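Local coordinates for Glyco_hydro_cc domain-containing protein (Pseudomonas viridiflava, PDB 6UAV) that probably hydrolyses internal linkages of beta-1,3-glucans, as an endo-beta-1,3-glucanase of glycoside hydrolase family 128, at residues V12-S22 with R38-Y48. Residues are numbered along the deposited sequence; the frame is centred on the assembly and turned at random.
Sequences VASPADLSALS and RLAAYDYAGQY
With CG turned opposite its carbonyl carbon (chi1 -58°), Tyr48 inserts its ring as a knob into the hole formed by Pro15, Leu18, Ser19 and Ser22 of helix 15-22. Leu18 CB lies over the middle of one ring face, 3.7 Å from the centroid of Tyr48 and close to the ring normal, a CH-pi contact; Gln47 CG covers the opposite face. At the ring's edge Ser19 OG comes to 3.4 Å from Tyr48 CE1, and one water links this hydroxyl to Tyr48 OH, lying 2.7 Å from each oxygen. Beyond the phenol end, Pro15 presents CG to a second tyrosine, 3.7 Å from the ring centroid of Tyr42 and again over the face. Both segments belong to a (beta/alpha)8 TIM barrel: helix 15-22 connects strands 6-9 and 27-29, while helix 44-48 precedes strand 51-56, so the contact joins two consecutive helices of the outer layer, their axes inclined at 48°. Deeper in, Leu18 CD1 and Leu39 CD2 meet tip to tip at 3.9 Å, and Leu39 continues onto Trp28 of strand 27-29. Arg38, extended from CG to NE with CG anti to its backbone N (chi1 -173°), passes Ala13 O and lays one guanidinium face against Ser14 CB and Pro15 CD. Arg38 NH1 forms a salt bridge with Glu243 OE2, which is also hydrogen-bonded to Ser14 OG, tying the N-cap residue and the arginine to one carboxylate.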
loop_
_atom_site.group_PDB
_atom_site.type_symbol
_atom_site.label_atom_id
_atom_site.label_comp_id
_atom_site.label_asym_id
_atom_site.label_seq_id
_atom_site.Cartn_x
_atom_site.Cartn_y
_atom_site.Cartn_z
ATOM N N VAL A 12 -10.363 -8.104 -1.098
ATOM C CA VAL A 12 -10.664 -9.551 -0.961
ATOM C C VAL A 12 -12.078 -9.666 -0.372
ATOM O O VAL A 12 -12.353 -9.049 0.702
ATOM C CB VAL A 12 -9.654 -10.237 -0.058
ATOM C CG1 VAL A 12 -10.044 -11.677 0.134
ATOM C CG2 VAL A 12 -8.247 -10.115 -0.602
ATOM N N ALA A 13 -12.970 -10.384 -1.064
ATOM C CA ALA A 13 -14.402 -10.530 -0.675
ATOM C C ALA A 13 -14.707 -11.987 -0.266
ATOM O O ALA A 13 -15.399 -12.248 0.772
ATOM C CB ALA A 13 -15.267 -10.025 -1.792
ATOM N N SER A 14 -13.996 -12.926 -0.835
ATOM C CA SER A 14 -14.355 -14.347 -0.756
ATOM C C SER A 14 -13.417 -15.044 0.205
ATOM O O SER A 14 -12.223 -15.012 -0.019
ATOM C CB SER A 14 -14.266 -14.954 -2.088
ATOM O OG SER A 14 -14.513 -16.348 -1.994
ATOM N N PRO A 15 -13.953 -15.773 1.198
ATOM C CA PRO A 15 -13.131 -16.667 2.014
ATOM C C PRO A 15 -12.343 -17.649 1.135
ATOM O O PRO A 15 -11.209 -17.928 1.430
ATOM C CB PRO A 15 -14.128 -17.390 2.929
ATOM C CG PRO A 15 -15.284 -16.438 2.982
ATOM C CD PRO A 15 -15.382 -15.795 1.608
ATOM N N ALA A 16 -12.919 -18.102 0.017
ATOM C CA ALA A 16 -12.192 -19.024 -0.895
ATOM C C ALA A 16 -10.904 -18.351 -1.410
ATOM O O ALA A 16 -9.882 -19.021 -1.561
ATOM C CB ALA A 16 -13.081 -19.423 -2.011
ATOM N N ASP A 17 -10.980 -17.068 -1.748
ATOM C CA ASP A 17 -9.785 -16.316 -2.182
ATOM C C ASP A 17 -8.772 -16.243 -1.045
ATOM O O ASP A 17 -7.601 -16.334 -1.300
ATOM C CB ASP A 17 -10.161 -14.926 -2.674
ATOM C CG ASP A 17 -10.774 -14.888 -4.049
ATOM O OD1 ASP A 17 -10.576 -15.872 -4.859
ATOM O OD2 ASP A 17 -11.327 -13.817 -4.369
ATOM N N LEU A 18 -9.197 -16.072 0.208
ATOM C CA LEU A 18 -8.240 -16.185 1.352
ATOM C C LEU A 18 -7.605 -17.568 1.460
ATOM O O LEU A 18 -6.399 -17.612 1.770
ATOM C CB LEU A 18 -8.933 -15.816 2.658
ATOM C CG LEU A 18 -9.277 -14.353 2.788
ATOM C CD1 LEU A 18 -10.111 -14.134 4.039
ATOM C CD2 LEU A 18 -8.041 -13.484 2.761
ATOM N N SER A 19 -8.325 -18.672 1.243
ATOM C CA SER A 19 -7.722 -20.026 1.289
ATOM C C SER A 19 -6.550 -20.041 0.301
ATOM O O SER A 19 -5.412 -20.470 0.676
ATOM C CB SER A 19 -8.715 -21.109 0.947
ATOM O OG SER A 19 -9.669 -21.330 1.989
ATOM N N ALA A 20 -6.788 -19.524 -0.908
ATOM C CA ALA A 20 -5.808 -19.577 -2.024
ATOM C C ALA A 20 -4.586 -18.708 -1.651
ATOM O O ALA A 20 -3.416 -19.172 -1.801
ATOM C CB ALA A 20 -6.518 -19.116 -3.290
ATOM N N LEU A 21 -4.842 -17.501 -1.148
ATOM C CA LEU A 21 -3.775 -16.487 -0.906
ATOM C C LEU A 21 -2.996 -16.820 0.360
ATOM O O LEU A 21 -1.847 -16.450 0.425
ATOM C CB LEU A 21 -4.366 -15.094 -0.782
ATOM C CG LEU A 21 -4.925 -14.523 -2.082
ATOM C CD1 LEU A 21 -5.757 -13.325 -1.765
ATOM C CD2 LEU A 21 -3.833 -14.231 -3.110
ATOM N N SER A 22 -3.587 -17.472 1.338
ATOM C CA SER A 22 -3.047 -17.368 2.711
ATOM C C SER A 22 -1.835 -18.259 2.910
ATOM O O SER A 22 -1.145 -18.046 3.897
ATOM C CB SER A 22 -4.129 -17.677 3.705
ATOM O OG SER A 22 -4.486 -19.016 3.572
ATOM N N ARG A 38 -18.616 -8.974 3.079
ATOM C CA ARG A 38 -18.747 -10.456 2.988
ATOM C C ARG A 38 -17.908 -11.103 4.097
ATOM O O ARG A 38 -18.322 -12.186 4.602
ATOM C CB ARG A 38 -18.404 -10.913 1.576
ATOM C CG ARG A 38 -18.675 -12.394 1.371
ATOM C CD ARG A 38 -18.406 -12.784 -0.073
ATOM N NE ARG A 38 -18.538 -14.222 -0.296
ATOM C CZ ARG A 38 -18.168 -14.861 -1.408
ATOM N NH1 ARG A 38 -18.328 -16.174 -1.506
ATOM N NH2 ARG A 38 -17.677 -14.173 -2.417
ATOM N N LEU A 39 -16.841 -10.432 4.576
ATOM C CA LEU A 39 -15.919 -11.106 5.550
ATOM C C LEU A 39 -16.292 -10.795 6.992
ATOM O O LEU A 39 -15.568 -11.251 7.908
ATOM C CB LEU A 39 -14.491 -10.649 5.257
ATOM C CG LEU A 39 -13.878 -11.171 3.966
ATOM C CD1 LEU A 39 -12.512 -10.553 3.728
ATOM C CD2 LEU A 39 -13.694 -12.661 4.008
ATOM N N ALA A 40 -17.382 -10.053 7.253
ATOM C CA ALA A 40 -17.674 -9.521 8.600
ATOM C C ALA A 40 -17.800 -10.629 9.649
ATOM O O ALA A 40 -17.496 -10.367 10.823
ATOM C CB ALA A 40 -18.960 -8.717 8.581
ATOM N N ALA A 41 -18.384 -11.763 9.304
ATOM C CA ALA A 41 -18.666 -12.872 10.262
ATOM C C ALA A 41 -17.715 -14.054 10.044
ATOM O O ALA A 41 -18.088 -15.212 10.406
ATOM C CB ALA A 41 -20.099 -13.296 10.136
ATOM N N TYR A 42 -16.487 -13.737 9.633
ATOM C CA TYR A 42 -15.422 -14.759 9.452
ATOM C C TYR A 42 -14.191 -14.357 10.274
ATOM O O TYR A 42 -13.699 -13.259 10.199
ATOM C CB TYR A 42 -15.043 -14.931 7.982
ATOM C CG TYR A 42 -16.093 -15.552 7.102
ATOM C CD1 TYR A 42 -16.255 -16.930 7.014
ATOM C CD2 TYR A 42 -16.939 -14.745 6.350
ATOM C CE1 TYR A 42 -17.195 -17.494 6.179
ATOM C CE2 TYR A 42 -17.882 -15.300 5.507
ATOM C CZ TYR A 42 -17.984 -16.666 5.413
ATOM O OH TYR A 42 -18.873 -17.262 4.574
ATOM N N ASP A 43 -13.685 -15.281 11.053
ATOM C CA ASP A 43 -12.418 -15.045 11.782
ATOM C C ASP A 43 -11.243 -15.298 10.831
ATOM O O ASP A 43 -10.615 -16.362 10.916
ATOM C CB ASP A 43 -12.378 -15.909 13.021
ATOM C CG ASP A 43 -11.148 -15.683 13.877
ATOM O OD1 ASP A 43 -10.344 -14.763 13.544
ATOM O OD2 ASP A 43 -11.032 -16.458 14.829
ATOM N N TYR A 44 -11.002 -14.367 9.951
ATOM C CA TYR A 44 -9.959 -14.503 8.913
ATOM C C TYR A 44 -8.589 -14.562 9.565
ATOM O O TYR A 44 -7.711 -15.277 9.053
ATOM C CB TYR A 44 -10.143 -13.452 7.828
ATOM C CG TYR A 44 -10.147 -12.025 8.273
ATOM C CD1 TYR A 44 -8.964 -11.397 8.596
ATOM C CD2 TYR A 44 -11.322 -11.292 8.389
ATOM C CE1 TYR A 44 -8.933 -10.099 9.066
ATOM C CE2 TYR A 44 -11.308 -9.970 8.804
ATOM C CZ TYR A 44 -10.114 -9.389 9.180
ATOM O OH TYR A 44 -9.973 -8.102 9.630
ATOM N N ALA A 45 -8.344 -13.806 10.620
ATOM C CA ALA A 45 -7.006 -13.737 11.227
ATOM C C ALA A 45 -6.701 -15.073 11.859
ATOM O O ALA A 45 -5.629 -15.597 11.599
ATOM C CB ALA A 45 -6.899 -12.607 12.255
ATOM N N GLY A 46 -7.637 -15.639 12.601
ATOM C CA GLY A 46 -7.450 -16.921 13.286
ATOM C C GLY A 46 -7.362 -18.083 12.331
ATOM O O GLY A 46 -6.600 -18.983 12.621
ATOM N N GLN A 47 -8.150 -18.131 11.276
ATOM C CA GLN A 47 -8.218 -19.339 10.393
ATOM C C GLN A 47 -7.141 -19.286 9.302
ATOM O O GLN A 47 -6.602 -20.311 9.007
ATOM C CB GLN A 47 -9.584 -19.460 9.709
ATOM C CG GLN A 47 -9.686 -20.682 8.770
ATOM C CD GLN A 47 -9.416 -22.011 9.420
ATOM O OE1 GLN A 47 -9.500 -22.199 10.651
ATOM N NE2 GLN A 47 -9.039 -22.984 8.575
ATOM N N TYR A 48 -6.910 -18.138 8.660
ATOM C CA TYR A 48 -6.022 -18.011 7.483
ATOM C C TYR A 48 -4.687 -17.373 7.895
ATOM O O TYR A 48 -3.773 -17.310 7.050
ATOM C CB TYR A 48 -6.708 -17.150 6.419
ATOM C CG TYR A 48 -8.040 -17.689 5.984
ATOM C CD1 TYR A 48 -8.150 -18.699 5.051
ATOM C CD2 TYR A 48 -9.211 -17.137 6.427
ATOM C CE1 TYR A 48 -9.387 -19.196 4.657
ATOM C CE2 TYR A 48 -10.452 -17.619 6.080
ATOM C CZ TYR A 48 -10.558 -18.607 5.134
ATOM O OH TYR A 48 -11.808 -19.023 4.787
HETATM O O HOH W 1 -12.179 -20.425 2.548
#